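Side-chain contacts in decapping nuclease RAI1 (Candida albicans, PDB 5BUD), which removes NAD caps from the 5' ends of RNAs in a divalent-metal-dependent reaction and binds and stimulates the exoribonuclease RAT1: residues R28-K33 and K65-P70; Y161-R166 and N287-K292; C167-Y172 and K198-Y203. All coordinates share one frame; numbering follows the deposited sequence.

Interaction 1 comes first along the chain and is complete before the others begin; interaction 3 falls within the span of chain that interaction 2 brings together. Interactions 2 and 3 share helix 158-178, taking successive parts of it, and their centres lie about 12 Å apart; Leu289 of interaction 2 packs on Cys167 and Val170. The centres of interactions 1 and 3 are about 10 Å apart, and the two touch directly: Ile69 N bonds to Asn202 OD1, and Arg28 NE to Tyr203 O. Interactions 1 and 2 are about 22 Å apart between centres and do not touch. RNA meets helix 158-178 in interactions 2 and 3, and interaction 3 lies close to bound manganese.

Interaction 1 (R28-K33 and K65-P70); sequences RDIDGK and KFKKIP
Arg28 and Ile69 meet from opposite directions, the methyl CD1 of Ile69 lying over one face of the guanidinium, offset toward its rim. CD1 is 3.8 Å from Arg28 NH1, so the contact is apolar cover on a flat cation. Arg28 NE bonds to Tyr203 O and NH1 to Asn74 OD1, bonds that probably limit the rotation of the guanidinium under the methyl.

The second contact is polar but ill-directed. Lys67 is extended as far as CE, then bent at the last torsion (chi4 -92°), which turns NZ to 2.6 Å from Ile30 O, where a poor angle speaks against a hydrogen bond. Asp31 OD1 stands 4.7 Å from Lys67 NZ, close enough for a probable weak electrostatic attraction without pairing. Lys67 also makes a cation-pi contact with Tyr203.

The Asp29 side chain and backbone bonds together shape the turn: OD1 accepts from Asp31 N at 2.9 Å and from Lys33 N at 3.1 Å, the two donors coming from opposite faces of the carboxylate plane, while Gly32 N bonds to Asp29 O. This is a type I beta turn with an Asx turn, joining antiparallel strands 21-28 and 34-35 within the PD-(D/E)XK nuclease region.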
# COMPACT_ATOMS: atom_id res chain seq x y z
N ARG A 28 7.55 11.77 4.53
CA ARG A 28 6.84 13.01 4.22
C ARG A 28 6.54 13.72 5.53
O ARG A 28 6.04 13.10 6.46
CB ARG A 28 5.55 12.72 3.49
CG ARG A 28 5.01 13.93 2.75
CD ARG A 28 3.88 13.51 1.82
NE ARG A 28 2.71 13.13 2.59
CZ ARG A 28 1.57 12.71 2.06
NH1 ARG A 28 1.44 12.65 0.75
NH2 ARG A 28 0.57 12.37 2.85
N ASP A 29 6.87 15.01 5.62
CA ASP A 29 6.66 15.76 6.86
C ASP A 29 5.25 16.30 6.97
O ASP A 29 4.43 16.12 6.07
CB ASP A 29 7.76 16.83 7.11
CG ASP A 29 7.64 18.07 6.22
OD1 ASP A 29 6.58 18.35 5.64
OD2 ASP A 29 8.67 18.78 6.12
N ILE A 30 4.96 16.96 8.07
CA ILE A 30 3.60 17.42 8.38
C ILE A 30 3.05 18.50 7.41
O ILE A 30 1.82 18.76 7.35
CB ILE A 30 3.52 17.86 9.85
CG1 ILE A 30 2.06 17.98 10.30
CG2 ILE A 30 4.32 19.15 10.09
CD1 ILE A 30 1.88 18.07 11.80
N ASP A 31 3.96 19.10 6.63
CA ASP A 31 3.58 20.10 5.63
C ASP A 31 3.46 19.48 4.24
O ASP A 31 3.14 20.18 3.30
CB ASP A 31 4.61 21.23 5.60
CG ASP A 31 4.84 21.87 6.95
OD1 ASP A 31 3.85 22.22 7.62
OD2 ASP A 31 6.01 22.02 7.36
N GLY A 32 3.74 18.18 4.12
CA GLY A 32 3.64 17.50 2.84
C GLY A 32 4.92 17.50 2.02
O GLY A 32 4.91 17.14 0.87
N LYS A 33 6.04 17.88 2.63
CA LYS A 33 7.31 17.92 1.93
C LYS A 33 8.10 16.67 2.26
O LYS A 33 8.12 16.25 3.42
CB LYS A 33 8.13 19.15 2.34
CG LYS A 33 7.33 20.42 2.65
CD LYS A 33 6.58 21.01 1.46
CE LYS A 33 6.29 22.50 1.67
NZ LYS A 33 5.57 23.15 0.55
N LYS A 65 -10.98 19.11 14.12
CA LYS A 65 -9.62 19.65 13.93
C LYS A 65 -8.70 18.79 13.02
O LYS A 65 -7.50 19.03 12.94
CB LYS A 65 -8.93 19.83 15.26
CG LYS A 65 -9.75 20.53 16.33
CD LYS A 65 -8.93 20.81 17.58
CE LYS A 65 -8.17 19.58 18.07
NZ LYS A 65 -7.81 19.60 19.51
N PHE A 66 -9.25 17.77 12.39
CA PHE A 66 -8.48 16.90 11.51
C PHE A 66 -7.75 17.71 10.42
O PHE A 66 -8.39 18.45 9.68
CB PHE A 66 -9.44 15.87 10.91
CG PHE A 66 -8.81 14.86 9.97
CD1 PHE A 66 -7.49 14.46 10.07
CD2 PHE A 66 -9.60 14.25 9.01
CE1 PHE A 66 -6.95 13.53 9.20
CE2 PHE A 66 -9.08 13.30 8.15
CZ PHE A 66 -7.76 12.95 8.23
N LYS A 67 -6.43 17.58 10.34
CA LYS A 67 -5.65 18.17 9.26
C LYS A 67 -5.46 17.16 8.11
O LYS A 67 -4.57 16.30 8.16
CB LYS A 67 -4.30 18.66 9.76
CG LYS A 67 -3.45 19.23 8.64
CD LYS A 67 -2.39 20.19 9.14
CE LYS A 67 -1.62 20.84 7.99
NZ LYS A 67 -0.38 20.11 7.60
N LYS A 68 -6.31 17.29 7.10
CA LYS A 68 -6.46 16.30 6.05
C LYS A 68 -5.82 16.77 4.75
O LYS A 68 -6.14 17.86 4.27
CB LYS A 68 -7.94 16.11 5.82
CG LYS A 68 -8.33 15.03 4.83
CD LYS A 68 -9.83 15.09 4.62
CE LYS A 68 -10.41 13.74 4.29
NZ LYS A 68 -9.88 13.17 3.03
N ILE A 69 -4.92 15.97 4.18
CA ILE A 69 -4.29 16.35 2.91
C ILE A 69 -5.31 16.25 1.77
O ILE A 69 -6.07 15.28 1.69
CB ILE A 69 -2.99 15.55 2.65
CG1 ILE A 69 -2.26 16.12 1.44
CG2 ILE A 69 -3.26 14.07 2.44
CD1 ILE A 69 -0.83 15.64 1.32
N PRO A 70 -5.38 17.27 0.89
CA PRO A 70 -6.32 17.10 -0.24
C PRO A 70 -5.96 15.86 -1.06
O PRO A 70 -4.77 15.58 -1.21
CB PRO A 70 -6.13 18.39 -1.06
CG PRO A 70 -5.63 19.39 -0.08
CD PRO A 70 -4.84 18.64 0.96

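Interaction 2 (Y161-R166 and N287-K292); sequences YDYMKR and NNLILK. With nucleotides of chain C.
Tyr163 and Leu289 bury the most surface here, with Arg166 and Asn287 adding smaller shares. The tyrosine leaves helix 158-178 with CG anti to its backbone N (chi1 177°), a torsion that carries the far end of the ring to the loop. There CE1 lies 3.7 Å from Leu289 CD2, and the hydroxyl oxygen OH is equally near that methyl, so CD2 sits against the outer end of the ring at an oblique angle. Asn287 meets the same ring differently: its carbonyl O approaches the edge, near the ring plane, 3.3 Å from Tyr163 CE1. No hydrogen bond crosses between the segments.

Leu289 divides its two methyls. While CD2 takes the tyrosine, CD1 reaches the aliphatic root of Arg166, 4.0 Å from CB. The arginine's far end leads away from the loop: Asp162 lies at the guanidinium edge, in plane, and NE forms a salt bridge with Asp162 OD2 at 3.1 Å, its hydrogen bonds being weak. Arg166 NH1 bonds to Gln60 OE1.

On the RNA side, Met164 CE touches O2 of U3 of chain C at 3.3 Å. Leu289 also packs on Cys167, the next residue of the helix, and on Val170, one turn beyond Arg166. The contact therefore sets helix 158-178 against the turn between antiparallel strands 279-285 and 291-298, while helix 138-155 touches Tyr161 and Met164.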
# COMPACT_ATOMS: atom_id res chain seq x y z
N TYR A 161 -23.69 9.53 5.69
CA TYR A 161 -22.56 10.12 5.00
C TYR A 161 -21.57 10.72 5.98
O TYR A 161 -20.38 10.46 5.86
CB TYR A 161 -23.04 11.16 3.98
CG TYR A 161 -21.93 11.90 3.27
CD1 TYR A 161 -21.25 11.32 2.20
CD2 TYR A 161 -21.56 13.17 3.66
CE1 TYR A 161 -20.24 11.99 1.55
CE2 TYR A 161 -20.55 13.86 3.02
CZ TYR A 161 -19.89 13.26 1.96
OH TYR A 161 -18.88 13.94 1.34
N ASP A 162 -22.06 11.50 6.96
CA ASP A 162 -21.21 12.05 8.02
C ASP A 162 -20.51 10.93 8.80
O ASP A 162 -19.33 11.03 9.13
CB ASP A 162 -22.06 12.90 8.98
CG ASP A 162 -21.29 13.35 10.20
OD1 ASP A 162 -20.34 14.13 10.07
OD2 ASP A 162 -21.66 12.94 11.33
N TYR A 163 -21.26 9.89 9.13
CA TYR A 163 -20.71 8.74 9.83
C TYR A 163 -19.55 8.15 9.01
O TYR A 163 -18.47 7.92 9.52
CB TYR A 163 -21.80 7.70 10.09
CG TYR A 163 -21.34 6.42 10.76
CD1 TYR A 163 -21.19 6.35 12.14
CD2 TYR A 163 -21.12 5.28 10.01
CE1 TYR A 163 -20.78 5.18 12.75
CE2 TYR A 163 -20.71 4.10 10.62
CZ TYR A 163 -20.54 4.06 11.98
OH TYR A 163 -20.15 2.90 12.58
N MET A 164 -19.78 7.92 7.73
CA MET A 164 -18.73 7.36 6.85
C MET A 164 -17.49 8.22 6.79
O MET A 164 -16.38 7.71 6.86
CB MET A 164 -19.28 7.06 5.45
CG MET A 164 -20.20 5.84 5.43
SD MET A 164 -21.07 5.59 3.87
CE MET A 164 -19.96 4.44 3.07
N LYS A 165 -17.65 9.54 6.68
CA LYS A 165 -16.51 10.46 6.80
C LYS A 165 -15.81 10.39 8.16
O LYS A 165 -14.60 10.48 8.24
CB LYS A 165 -16.93 11.90 6.50
CG LYS A 165 -17.41 12.13 5.08
CD LYS A 165 -16.35 11.71 4.08
CE LYS A 165 -16.62 12.26 2.69
NZ LYS A 165 -15.46 12.02 1.77
N ARG A 166 -16.56 10.23 9.23
CA ARG A 166 -15.94 10.02 10.53
C ARG A 166 -15.19 8.70 10.57
O ARG A 166 -14.15 8.61 11.21
CB ARG A 166 -17.00 10.13 11.63
CG ARG A 166 -17.42 11.58 11.85
CD ARG A 166 -18.70 11.74 12.66
NE ARG A 166 -18.94 13.18 12.83
CZ ARG A 166 -18.48 13.95 13.81
NH1 ARG A 166 -17.78 13.45 14.83
NH2 ARG A 166 -18.74 15.25 13.78
N ASN A 287 -20.45 0.84 17.20
CA ASN A 287 -21.22 1.79 16.40
C ASN A 287 -20.98 3.26 16.72
O ASN A 287 -21.06 4.09 15.84
CB ASN A 287 -22.71 1.52 16.51
CG ASN A 287 -23.09 0.17 15.94
OD1 ASN A 287 -22.26 -0.54 15.37
ND2 ASN A 287 -24.35 -0.19 16.10
N ASN A 288 -20.67 3.56 17.97
CA ASN A 288 -20.36 4.92 18.39
C ASN A 288 -18.88 5.26 18.27
O ASN A 288 -18.42 6.29 18.81
CB ASN A 288 -20.90 5.16 19.79
CG ASN A 288 -22.39 4.93 19.87
OD1 ASN A 288 -23.13 5.29 18.94
ND2 ASN A 288 -22.84 4.29 20.93
N LEU A 289 -18.15 4.41 17.56
CA LEU A 289 -16.74 4.64 17.26
C LEU A 289 -15.85 4.66 18.50
O LEU A 289 -14.82 5.30 18.52
CB LEU A 289 -16.57 5.91 16.41
CG LEU A 289 -17.59 6.06 15.26
CD1 LEU A 289 -17.41 7.32 14.43
CD2 LEU A 289 -17.51 4.85 14.35
N ILE A 290 -16.24 3.93 19.53
CA ILE A 290 -15.40 3.74 20.69
C ILE A 290 -14.56 2.48 20.44
O ILE A 290 -15.12 1.44 20.07
CB ILE A 290 -16.25 3.54 21.97
CG1 ILE A 290 -17.31 4.66 22.14
CG2 ILE A 290 -15.37 3.44 23.18
CD1 ILE A 290 -16.71 6.05 22.29
N LEU A 291 -13.26 2.54 20.72
CA LEU A 291 -12.38 1.38 20.60
C LEU A 291 -12.71 0.41 21.72
O LEU A 291 -12.69 0.78 22.89
CB LEU A 291 -10.92 1.79 20.70
CG LEU A 291 -9.82 0.73 20.64
CD1 LEU A 291 -9.79 -0.00 19.30
CD2 LEU A 291 -8.47 1.32 20.93
N LYS A 292 -13.01 -0.84 21.35
CA LYS A 292 -13.46 -1.87 22.30
C LYS A 292 -12.36 -2.88 22.59
O LYS A 292 -12.16 -3.27 23.72
CB LYS A 292 -14.65 -2.60 21.71
CG LYS A 292 -15.83 -1.70 21.36
CD LYS A 292 -16.34 -0.93 22.56
CE LYS A 292 -16.87 -1.85 23.66
NZ LYS A 292 -17.03 -1.08 24.92
P U C 3 -14.54 0.63 7.92
OP1 U C 3 -15.00 0.23 9.26
OP2 U C 3 -13.85 -0.33 7.05
O5' U C 3 -15.78 1.23 7.13
C5' U C 3 -16.70 2.13 7.78
C4' U C 3 -18.11 1.84 7.35
O4' U C 3 -18.29 2.25 5.97
C3' U C 3 -18.52 0.37 7.41
O3' U C 3 -19.88 0.34 7.78
C2' U C 3 -18.29 -0.11 5.98
O2' U C 3 -19.10 -1.20 5.60
C1' U C 3 -18.65 1.14 5.18
N1 U C 3 -17.96 1.26 3.89
C2 U C 3 -18.73 1.28 2.74
O2 U C 3 -19.94 1.17 2.75
N3 U C 3 -18.02 1.41 1.57
C4 U C 3 -16.65 1.53 1.44
O4 U C 3 -16.16 1.65 0.31
C5 U C 3 -15.92 1.50 2.67
C6 U C 3 -16.59 1.38 3.83

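Interaction 3 (C167-Y172 and K198-Y203); sequences CEYVGY and KVVNNY. With nucleotides of chain C.
Tyr172 enters the contact at its first side-chain carbon, CB, which packs 3.6 Å from Val200 CG1. CG is anti to the carbonyl carbon (chi1 -63°), and from there the ring passes between protein and RNA. Along its CD1 and CE1 side it meets Asn202 CB, which lies over one face in a CH-pi contact, 3.5 Å from the ring centroid. The opposite face is covered toward its rim by C4' of U1 of chain C. At the tip, Tyr172 OH comes within 2.9 Å of the ribose oxygen O4' of U1, a close approach, and accepts a hydrogen bond from Asn202 ND2 of 3.2 Å, nearly straight at 164°, with the hydroxyl close to the amide plane. Ring and amide planes stand 68° apart, so Asn202 covers the ring with CB and grips its hydroxyl with ND2. Its OD1 accepts from Ile69 N, which helps hold the amide in place.

Val200 lies against both tyrosines, CG1 on Tyr172 CB and CG2 3.4 Å from Tyr169 OH, while its CB meets Tyr169 CE1 obliquely. Tyr169 OH is hydrogen-bonded to Gly61 O; a water also donates to this hydroxyl and accepts from Val200 N, tying helix to loop a second time.

The helix backbone contacts the ribose directly: O2' of U1 of chain C donates to Glu168 O at 2.6 Å, and Gly171 CA lies 3.3 Å from the same O2'. The side chain of Tyr172 is about 4 Å from a bound manganese ion and from the side chain of the metal ligand Glu175, which places Tyr172 in the RNA-binding active site of a DXO/Dom3Z-family nuclease.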
# COMPACT_ATOMS: atom_id res chain seq x y z
N CYS A 167 -15.71 7.68 9.90
CA CYS A 167 -15.02 6.37 9.86
C CYS A 167 -13.65 6.50 9.17
O CYS A 167 -12.66 5.89 9.61
CB CYS A 167 -15.89 5.30 9.22
SG CYS A 167 -17.20 4.68 10.30
N GLU A 168 -13.58 7.36 8.14
CA GLU A 168 -12.30 7.66 7.49
C GLU A 168 -11.32 8.26 8.47
O GLU A 168 -10.12 7.97 8.45
CB GLU A 168 -12.50 8.57 6.25
CG GLU A 168 -13.08 7.79 5.09
CD GLU A 168 -13.63 8.60 3.92
OE1 GLU A 168 -14.22 7.97 3.02
OE2 GLU A 168 -13.48 9.84 3.88
N TYR A 169 -11.83 9.09 9.37
CA TYR A 169 -10.99 9.76 10.33
C TYR A 169 -10.52 8.78 11.39
O TYR A 169 -9.39 8.83 11.86
CB TYR A 169 -11.79 10.89 10.98
CG TYR A 169 -11.13 11.49 12.15
CD1 TYR A 169 -10.09 12.38 12.00
CD2 TYR A 169 -11.56 11.19 13.43
CE1 TYR A 169 -9.49 12.95 13.11
CE2 TYR A 169 -10.97 11.74 14.53
CZ TYR A 169 -9.93 12.63 14.36
OH TYR A 169 -9.34 13.17 15.47
N VAL A 170 -11.41 7.85 11.73
CA VAL A 170 -11.13 6.87 12.77
C VAL A 170 -9.82 6.17 12.51
O VAL A 170 -9.05 5.94 13.44
CB VAL A 170 -12.32 5.87 12.88
CG1 VAL A 170 -11.92 4.54 13.50
CG2 VAL A 170 -13.47 6.51 13.67
N GLY A 171 -9.56 5.77 11.27
CA GLY A 171 -8.32 5.04 10.91
C GLY A 171 -7.08 5.79 11.32
O GLY A 171 -6.10 5.23 11.83
N TYR A 172 -7.07 7.08 11.02
CA TYR A 172 -5.93 7.94 11.39
C TYR A 172 -5.88 8.24 12.87
O TYR A 172 -4.82 8.32 13.46
CB TYR A 172 -6.03 9.27 10.61
CG TYR A 172 -5.94 9.09 9.12
CD1 TYR A 172 -4.79 8.54 8.52
CD2 TYR A 172 -6.98 9.47 8.30
CE1 TYR A 172 -4.71 8.38 7.15
CE2 TYR A 172 -6.91 9.33 6.94
CZ TYR A 172 -5.77 8.78 6.37
OH TYR A 172 -5.75 8.67 5.00
N LYS A 198 -3.86 15.05 20.92
CA LYS A 198 -3.04 15.48 19.78
C LYS A 198 -3.92 15.66 18.54
O LYS A 198 -4.85 14.89 18.32
CB LYS A 198 -1.95 14.43 19.54
CG LYS A 198 -0.79 14.88 18.69
CD LYS A 198 0.06 13.69 18.26
CE LYS A 198 0.53 12.85 19.44
NZ LYS A 198 1.65 11.95 19.04
N VAL A 199 -3.65 16.72 17.77
CA VAL A 199 -4.29 16.96 16.49
C VAL A 199 -3.91 15.86 15.51
O VAL A 199 -2.75 15.58 15.33
CB VAL A 199 -3.84 18.32 15.88
CG1 VAL A 199 -4.30 18.45 14.45
CG2 VAL A 199 -4.37 19.48 16.71
N VAL A 200 -4.91 15.24 14.89
CA VAL A 200 -4.64 14.16 13.95
C VAL A 200 -4.41 14.76 12.55
O VAL A 200 -5.14 15.66 12.13
CB VAL A 200 -5.82 13.19 13.88
CG1 VAL A 200 -5.60 12.17 12.77
CG2 VAL A 200 -6.00 12.50 15.23
N ASN A 201 -3.37 14.28 11.87
CA ASN A 201 -3.11 14.59 10.47
C ASN A 201 -2.82 13.33 9.66
O ASN A 201 -2.37 12.32 10.22
CB ASN A 201 -1.94 15.58 10.34
CG ASN A 201 -0.58 14.94 10.50
OD1 ASN A 201 -0.04 14.37 9.56
ND2 ASN A 201 0.01 15.06 11.68
N ASN A 202 -3.08 13.37 8.35
CA ASN A 202 -2.58 12.33 7.45
C ASN A 202 -1.52 12.84 6.48
O ASN A 202 -1.31 12.26 5.41
CB ASN A 202 -3.71 11.59 6.73
CG ASN A 202 -4.50 12.47 5.76
OD1 ASN A 202 -4.49 13.71 5.82
ND2 ASN A 202 -5.22 11.82 4.87
N TYR A 203 -0.77 13.84 6.90
CA TYR A 203 0.31 14.36 6.10
C TYR A 203 1.58 13.58 6.34
O TYR A 203 2.29 13.24 5.40
CB TYR A 203 0.58 15.84 6.43
CG TYR A 203 -0.31 16.79 5.72
CD1 TYR A 203 -1.61 16.99 6.15
CD2 TYR A 203 0.15 17.53 4.62
CE1 TYR A 203 -2.45 17.88 5.51
CE2 TYR A 203 -0.68 18.43 3.99
CZ TYR A 203 -1.97 18.60 4.44
OH TYR A 203 -2.84 19.48 3.83
OP3 U C 1 -3.86 1.51 4.38
P U C 1 -3.91 2.00 5.78
OP1 U C 1 -4.61 1.04 6.69
OP2 U C 1 -2.57 2.50 6.25
O5' U C 1 -4.84 3.29 5.65
C5' U C 1 -4.77 4.31 6.66
C4' U C 1 -6.11 4.97 6.88
O4' U C 1 -6.38 5.91 5.81
C3' U C 1 -7.35 4.08 6.90
O3' U C 1 -7.50 3.43 8.16
C2' U C 1 -8.44 5.12 6.65
O2' U C 1 -8.68 5.94 7.77
C1' U C 1 -7.78 6.01 5.60
N1 U C 1 -8.08 5.62 4.22
C2 U C 1 -9.29 6.05 3.71
O2 U C 1 -10.07 6.73 4.35
N3 U C 1 -9.53 5.69 2.41
C4 U C 1 -8.71 4.94 1.59
O4 U C 1 -9.08 4.69 0.44
C5 U C 1 -7.49 4.51 2.19
C6 U C 1 -7.22 4.86 3.46
P U C 2 -8.35 2.06 8.33
OP1 U C 2 -8.39 1.75 9.79
OP2 U C 2 -7.80 1.05 7.40
O5' U C 2 -9.80 2.41 7.77
C5' U C 2 -10.74 3.23 8.48
C4' U C 2 -11.93 3.55 7.60
O4' U C 2 -11.51 4.23 6.38
C3' U C 2 -12.76 2.39 7.08
O3' U C 2 -13.59 1.91 8.13
C2' U C 2 -13.51 3.07 5.94
O2' U C 2 -14.51 3.97 6.40
C1' U C 2 -12.40 3.91 5.33
N1 U C 2 -11.64 3.23 4.26
C2 U C 2 -12.20 3.23 2.99
O2 U C 2 -13.28 3.75 2.74
N3 U C 2 -11.46 2.58 2.03
C4 U C 2 -10.24 1.96 2.20
O4 U C 2 -9.69 1.44 1.24
C5 U C 2 -9.73 2.01 3.54
C6 U C 2 -10.42 2.64 4.49
O HOH W 1 -7.66 15.84 15.58
O HOH W 2 -2.39 9.78 11.80